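Long-range contact in RNA-dependent RNA Polymerase (Bombyx mori cytoplasmic polyhedrosis virus, PDB 6TZ0), which catalyses RNA-directed RNA synthesis, making the viral plus strands in transcription and the complementary minus strands in genome replication: residues A[137-149]-A[200-212]. Numbering follows the deposited sequence.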
loop_
_atom_site.group_PDB
_atom_site.type_symbol
_atom_site.label_atom_id
_atom_site.label_comp_id
_atom_site.label_asym_id
_atom_site.label_seq_id
_atom_site.Cartn_x
_atom_site.Cartn_y
_atom_site.Cartn_z
ATOM N N GLN A 137 -7.605 -1.935 -23.261
ATOM C CA GLN A 137 -9.003 -2.332 -23.232
ATOM C C GLN A 137 -9.225 -3.824 -23.046
ATOM O O GLN A 137 -10.319 -4.209 -22.627
ATOM C CB GLN A 137 -9.728 -1.878 -24.501
ATOM C CG GLN A 137 -10.006 -0.396 -24.548
ATOM C CD GLN A 137 -10.833 -0.007 -25.751
ATOM O OE1 GLN A 137 -11.139 -0.841 -26.598
ATOM N NE2 GLN A 137 -11.209 1.261 -25.831
ATOM N N ARG A 138 -8.252 -4.681 -23.339
ATOM C CA ARG A 138 -8.490 -6.107 -23.142
ATOM C C ARG A 138 -8.325 -6.442 -21.661
ATOM O O ARG A 138 -7.219 -6.427 -21.110
ATOM C CB ARG A 138 -7.623 -6.963 -24.068
ATOM C CG ARG A 138 -6.121 -6.799 -24.044
ATOM C CD ARG A 138 -5.507 -7.677 -25.110
ATOM N NE ARG A 138 -5.658 -9.103 -24.846
ATOM C CZ ARG A 138 -4.778 -9.827 -24.165
ATOM N NH1 ARG A 138 -3.683 -9.254 -23.698
ATOM N NH2 ARG A 138 -4.981 -11.121 -23.972
ATOM N N LYS A 139 -9.456 -6.686 -21.001
ATOM C CA LYS A 139 -9.523 -6.981 -19.570
ATOM C C LYS A 139 -10.480 -8.152 -19.414
ATOM O O LYS A 139 -11.664 -7.954 -19.151
ATOM C CB LYS A 139 -10.013 -5.776 -18.785
ATOM C CG LYS A 139 -9.073 -4.623 -18.735
ATOM C CD LYS A 139 -9.712 -3.496 -17.992
ATOM C CE LYS A 139 -8.776 -2.331 -17.945
ATOM N NZ LYS A 139 -7.597 -2.640 -17.089
ATOM N N SER A 140 -9.972 -9.363 -19.548
ATOM C CA SER A 140 -10.815 -10.541 -19.472
ATOM C C SER A 140 -10.288 -11.469 -18.393
ATOM O O SER A 140 -9.076 -11.648 -18.252
ATOM C CB SER A 140 -10.878 -11.254 -20.811
ATOM O OG SER A 140 -9.613 -11.770 -21.164
ATOM N N ARG A 141 -11.205 -12.053 -17.633
ATOM C CA ARG A 141 -10.795 -12.835 -16.481
ATOM C C ARG A 141 -10.517 -14.294 -16.821
ATOM O O ARG A 141 -9.547 -14.865 -16.315
ATOM C CB ARG A 141 -11.854 -12.734 -15.382
ATOM C CG ARG A 141 -11.427 -13.370 -14.071
ATOM C CD ARG A 141 -12.439 -13.145 -12.981
ATOM N NE ARG A 141 -12.507 -11.757 -12.553
ATOM C CZ ARG A 141 -11.752 -11.232 -11.597
ATOM N NH1 ARG A 141 -10.872 -11.979 -10.951
ATOM N NH2 ARG A 141 -11.889 -9.959 -11.277
ATOM N N PHE A 142 -11.319 -14.912 -17.682
ATOM C CA PHE A 142 -11.227 -16.355 -17.850
ATOM C C PHE A 142 -10.814 -16.783 -19.248
ATOM O O PHE A 142 -9.983 -17.686 -19.392
ATOM C CB PHE A 142 -12.562 -17.006 -17.480
ATOM C CG PHE A 142 -12.948 -16.803 -16.053
ATOM C CD1 PHE A 142 -12.248 -17.431 -15.039
ATOM C CD2 PHE A 142 -14.028 -16.010 -15.722
ATOM C CE1 PHE A 142 -12.606 -17.257 -13.723
ATOM C CE2 PHE A 142 -14.391 -15.839 -14.406
ATOM C CZ PHE A 142 -13.680 -16.465 -13.408
ATOM N N ALA A 143 -11.365 -16.168 -20.283
ATOM C CA ALA A 143 -11.124 -16.605 -21.649
ATOM C C ALA A 143 -11.158 -15.368 -22.534
ATOM O O ALA A 143 -10.994 -14.246 -22.051
ATOM C CB ALA A 143 -12.153 -17.667 -22.069
ATOM N N ASP A 144 -11.348 -15.570 -23.832
ATOM C CA ASP A 144 -11.594 -14.450 -24.719
ATOM C C ASP A 144 -12.942 -13.810 -24.399
ATOM O O ASP A 144 -13.806 -14.406 -23.756
ATOM C CB ASP A 144 -11.551 -14.902 -26.176
ATOM C CG ASP A 144 -10.159 -15.316 -26.611
ATOM O OD1 ASP A 144 -9.176 -14.782 -26.053
ATOM O OD2 ASP A 144 -10.042 -16.172 -27.514
ATOM N N LEU A 145 -13.112 -12.575 -24.866
ATOM C CA LEU A 145 -14.293 -11.799 -24.508
ATOM C C LEU A 145 -15.550 -12.316 -25.198
ATOM O O LEU A 145 -16.652 -12.217 -24.637
ATOM C CB LEU A 145 -14.058 -10.322 -24.830
ATOM C CG LEU A 145 -14.100 -9.738 -26.246
ATOM C CD1 LEU A 145 -14.150 -8.236 -26.140
ATOM C CD2 LEU A 145 -12.917 -10.139 -27.101
ATOM N N TRP A 146 -15.410 -12.898 -26.390
ATOM C CA TRP A 146 -16.584 -13.439 -27.058
ATOM C C TRP A 146 -17.052 -14.723 -26.396
ATOM O O TRP A 146 -18.249 -15.006 -26.393
ATOM C CB TRP A 146 -16.310 -13.670 -28.543
ATOM C CG TRP A 146 -15.983 -12.414 -29.289
ATOM C CD1 TRP A 146 -14.768 -12.049 -29.777
ATOM C CD2 TRP A 146 -16.865 -11.320 -29.561
ATOM N NE1 TRP A 146 -14.844 -10.817 -30.373
ATOM C CE2 TRP A 146 -16.123 -10.347 -30.252
ATOM C CE3 TRP A 146 -18.216 -11.082 -29.309
ATOM C CZ2 TRP A 146 -16.683 -9.154 -30.684
ATOM C CZ3 TRP A 146 -18.767 -9.901 -29.735
ATOM C CH2 TRP A 146 -18.006 -8.952 -30.418
ATOM N N ARG A 147 -16.141 -15.479 -25.783
ATOM C CA ARG A 147 -16.545 -16.664 -25.033
ATOM C C ARG A 147 -17.287 -16.287 -23.758
ATOM O O ARG A 147 -18.242 -16.966 -23.364
ATOM C CB ARG A 147 -15.320 -17.508 -24.708
ATOM C CG ARG A 147 -14.678 -18.096 -25.931
ATOM C CD ARG A 147 -13.466 -18.906 -25.577
ATOM N NE ARG A 147 -12.814 -19.417 -26.772
ATOM C CZ ARG A 147 -11.673 -20.089 -26.767
ATOM N NH1 ARG A 147 -11.153 -20.518 -27.907
ATOM N NH2 ARG A 147 -11.049 -20.329 -25.622
ATOM N N GLU A 148 -16.878 -15.190 -23.118
ATOM C CA GLU A 148 -17.585 -14.713 -21.936
ATOM C C GLU A 148 -18.965 -14.179 -22.296
ATOM O O GLU A 148 -19.942 -14.419 -21.566
ATOM C CB GLU A 148 -16.747 -13.651 -21.231
ATOM C CG GLU A 148 -15.432 -14.189 -20.697
ATOM C CD GLU A 148 -14.623 -13.146 -19.963
ATOM O OE1 GLU A 148 -15.029 -11.969 -19.958
ATOM O OE2 GLU A 148 -13.575 -13.501 -19.392
ATOM N N LEU A 149 -19.075 -13.483 -23.434
ATOM C CA LEU A 149 -20.387 -13.044 -23.895
ATOM C C LEU A 149 -21.265 -14.233 -24.289
ATOM O O LEU A 149 -22.479 -14.220 -24.042
ATOM C CB LEU A 149 -20.227 -12.062 -25.057
ATOM C CG LEU A 149 -21.508 -11.395 -25.559
ATOM C CD1 LEU A 149 -22.134 -10.569 -24.460
ATOM C CD2 LEU A 149 -21.246 -10.540 -26.771
ATOM N N ALA A 200 -16.336 1.791 -33.818
ATOM C CA ALA A 200 -15.930 2.791 -32.840
ATOM C C ALA A 200 -14.768 2.306 -31.983
ATOM O O ALA A 200 -14.437 1.122 -31.952
ATOM C CB ALA A 200 -17.101 3.167 -31.937
ATOM N N SER A 201 -14.156 3.251 -31.269
ATOM C CA SER A 201 -12.953 2.945 -30.502
ATOM C C SER A 201 -13.288 2.339 -29.146
ATOM O O SER A 201 -12.596 1.430 -28.677
ATOM C CB SER A 201 -12.124 4.209 -30.329
ATOM O OG SER A 201 -12.859 5.178 -29.610
ATOM N N ILE A 202 -14.352 2.828 -28.499
ATOM C CA ILE A 202 -14.758 2.330 -27.184
ATOM C C ILE A 202 -15.597 1.067 -27.289
ATOM O O ILE A 202 -15.998 0.494 -26.268
ATOM C CB ILE A 202 -15.470 3.500 -26.473
ATOM C CG1 ILE A 202 -15.521 3.311 -24.952
ATOM C CG2 ILE A 202 -16.865 3.673 -27.042
ATOM C CD1 ILE A 202 -14.172 3.188 -24.296
ATOM N N LEU A 203 -15.833 0.589 -28.504
ATOM C CA LEU A 203 -16.724 -0.545 -28.725
ATOM C C LEU A 203 -16.265 -1.890 -28.140
ATOM O O LEU A 203 -17.148 -2.689 -27.787
ATOM C CB LEU A 203 -16.993 -0.625 -30.235
ATOM C CG LEU A 203 -18.162 -1.376 -30.873
ATOM C CD1 LEU A 203 -17.862 -2.824 -31.113
ATOM C CD2 LEU A 203 -19.406 -1.224 -30.020
ATOM N N PRO A 204 -14.964 -2.225 -28.005
ATOM C CA PRO A 204 -14.645 -3.487 -27.300
ATOM C C PRO A 204 -14.909 -3.508 -25.798
ATOM O O PRO A 204 -14.772 -4.573 -25.187
ATOM C CB PRO A 204 -13.157 -3.686 -27.605
ATOM C CG PRO A 204 -12.964 -3.042 -28.870
ATOM C CD PRO A 204 -13.818 -1.832 -28.851
ATOM N N THR A 205 -15.261 -2.385 -25.171
ATOM C CA THR A 205 -15.625 -2.437 -23.757
ATOM C C THR A 205 -17.092 -2.803 -23.580
ATOM O O THR A 205 -17.520 -3.210 -22.492
ATOM C CB THR A 205 -15.329 -1.103 -23.079
ATOM O OG1 THR A 205 -16.088 -0.069 -23.714
ATOM C CG2 THR A 205 -13.857 -0.775 -23.177
ATOM N N PHE A 206 -17.884 -2.680 -24.641
ATOM C CA PHE A 206 -19.305 -2.952 -24.508
ATOM C C PHE A 206 -19.629 -4.427 -24.514
ATOM O O PHE A 206 -20.735 -4.796 -24.119
ATOM C CB PHE A 206 -20.082 -2.231 -25.587
ATOM C CG PHE A 206 -20.195 -0.797 -25.322
ATOM C CD1 PHE A 206 -21.126 -0.339 -24.408
ATOM C CD2 PHE A 206 -19.338 0.096 -25.917
ATOM C CE1 PHE A 206 -21.218 0.985 -24.123
ATOM C CE2 PHE A 206 -19.429 1.424 -25.636
ATOM C CZ PHE A 206 -20.371 1.862 -24.736
ATOM N N VAL A 207 -18.687 -5.278 -24.909
ATOM C CA VAL A 207 -18.840 -6.705 -24.664
ATOM C C VAL A 207 -18.878 -6.968 -23.166
ATOM O O VAL A 207 -19.751 -7.688 -22.665
ATOM C CB VAL A 207 -17.706 -7.480 -25.354
ATOM C CG1 VAL A 207 -17.840 -8.971 -25.104
ATOM C CG2 VAL A 207 -17.701 -7.180 -26.830
ATOM N N TYR A 208 -17.978 -6.322 -22.421
ATOM C CA TYR A 208 -17.954 -6.465 -20.974
ATOM C C TYR A 208 -19.144 -5.773 -20.328
ATOM O O TYR A 208 -19.658 -6.245 -19.307
ATOM C CB TYR A 208 -16.653 -5.900 -20.416
ATOM C CG TYR A 208 -15.398 -6.508 -20.996
ATOM C CD1 TYR A 208 -15.085 -7.838 -20.766
ATOM C CD2 TYR A 208 -14.490 -5.733 -21.701
ATOM C CE1 TYR A 208 -13.939 -8.397 -21.279
ATOM C CE2 TYR A 208 -13.330 -6.282 -22.208
ATOM C CZ TYR A 208 -13.060 -7.615 -21.991
ATOM O OH TYR A 208 -11.911 -8.180 -22.484
ATOM N N THR A 209 -19.594 -4.663 -20.915
ATOM C CA THR A 209 -20.793 -3.982 -20.428
ATOM C C THR A 209 -22.036 -4.856 -20.586
ATOM O O THR A 209 -22.856 -4.951 -19.664
ATOM C CB THR A 209 -20.970 -2.659 -21.170
ATOM O OG1 THR A 209 -19.782 -1.874 -21.027
ATOM C CG2 THR A 209 -22.139 -1.880 -20.614
ATOM N N CYS A 210 -22.185 -5.507 -21.745
ATOM C CA CYS A 210 -23.275 -6.453 -21.953
ATOM C C CYS A 210 -23.163 -7.662 -21.035
ATOM O O CYS A 210 -24.190 -8.177 -20.577
ATOM C CB CYS A 210 -23.313 -6.910 -23.412
ATOM S SG CYS A 210 -23.837 -5.667 -24.602
ATOM N N CYS A 211 -21.937 -8.115 -20.746
ATOM C CA CYS A 211 -21.753 -9.197 -19.780
ATOM C C CYS A 211 -22.209 -8.789 -18.383
ATOM O O CYS A 211 -22.842 -9.580 -17.674
ATOM C CB CYS A 211 -20.294 -9.648 -19.749
ATOM S SG CYS A 211 -19.741 -10.584 -21.177
ATOM N N GLN A 212 -21.944 -7.543 -17.988
ATOM C CA GLN A 212 -22.379 -7.088 -16.670
ATOM C C GLN A 212 -23.892 -6.897 -16.607
ATOM O O GLN A 212 -24.515 -7.197 -15.581
ATOM C CB GLN A 212 -21.663 -5.794 -16.297
ATOM C CG GLN A 212 -21.931 -5.353 -14.877
ATOM C CD GLN A 212 -21.368 -6.325 -13.866
ATOM O OE1 GLN A 212 -20.258 -6.827 -14.024
ATOM N NE2 GLN A 212 -22.134 -6.601 -12.822
#
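Leu145 and Val207 join the first turn of helix 145-160 to helix 206-218, in the N-terminal region of this reovirus-family polymerase. The two short helical segments run nearly parallel, 23° apart, with axes 9.5 Å apart at closest approach. Apolar side chains fill the interface between these helices. Leu145 CD1 meets Val207 CB at 3.7 Å. Val207 CG2 lies over one face of the Trp146 ring. Leu149 packs its CB on Val207 CG1, and its CD1 reaches Cys210 and Cys211. Trp146 also stacks on Phe181 and lies near Tyr184. Tyr184 and Arg147 belong to an ATP-binding site, which holds no ATP in this model.

The loop before helix 145-160 crosses the Tyr208 ring. Lys139 O sits over one face of the Tyr208 ring. Lys139 N donates a bent hydrogen bond (140°) to Tyr208 OH at 3.2 Å. Glu148 OE1 lies at the ring edge, in plane, while Glu148 OE2 accepts a nearly straight bond from Phe142 N, which ties the loop to the helix.

At the far end, Gln137, extended beyond CG (chi2 -175°), crosses Thr205 at about a right angle and lays OE1 against the Pro204 ring. Its NE2 donates to Ser201 O at 3.2 Å, from above the carbonyl plane.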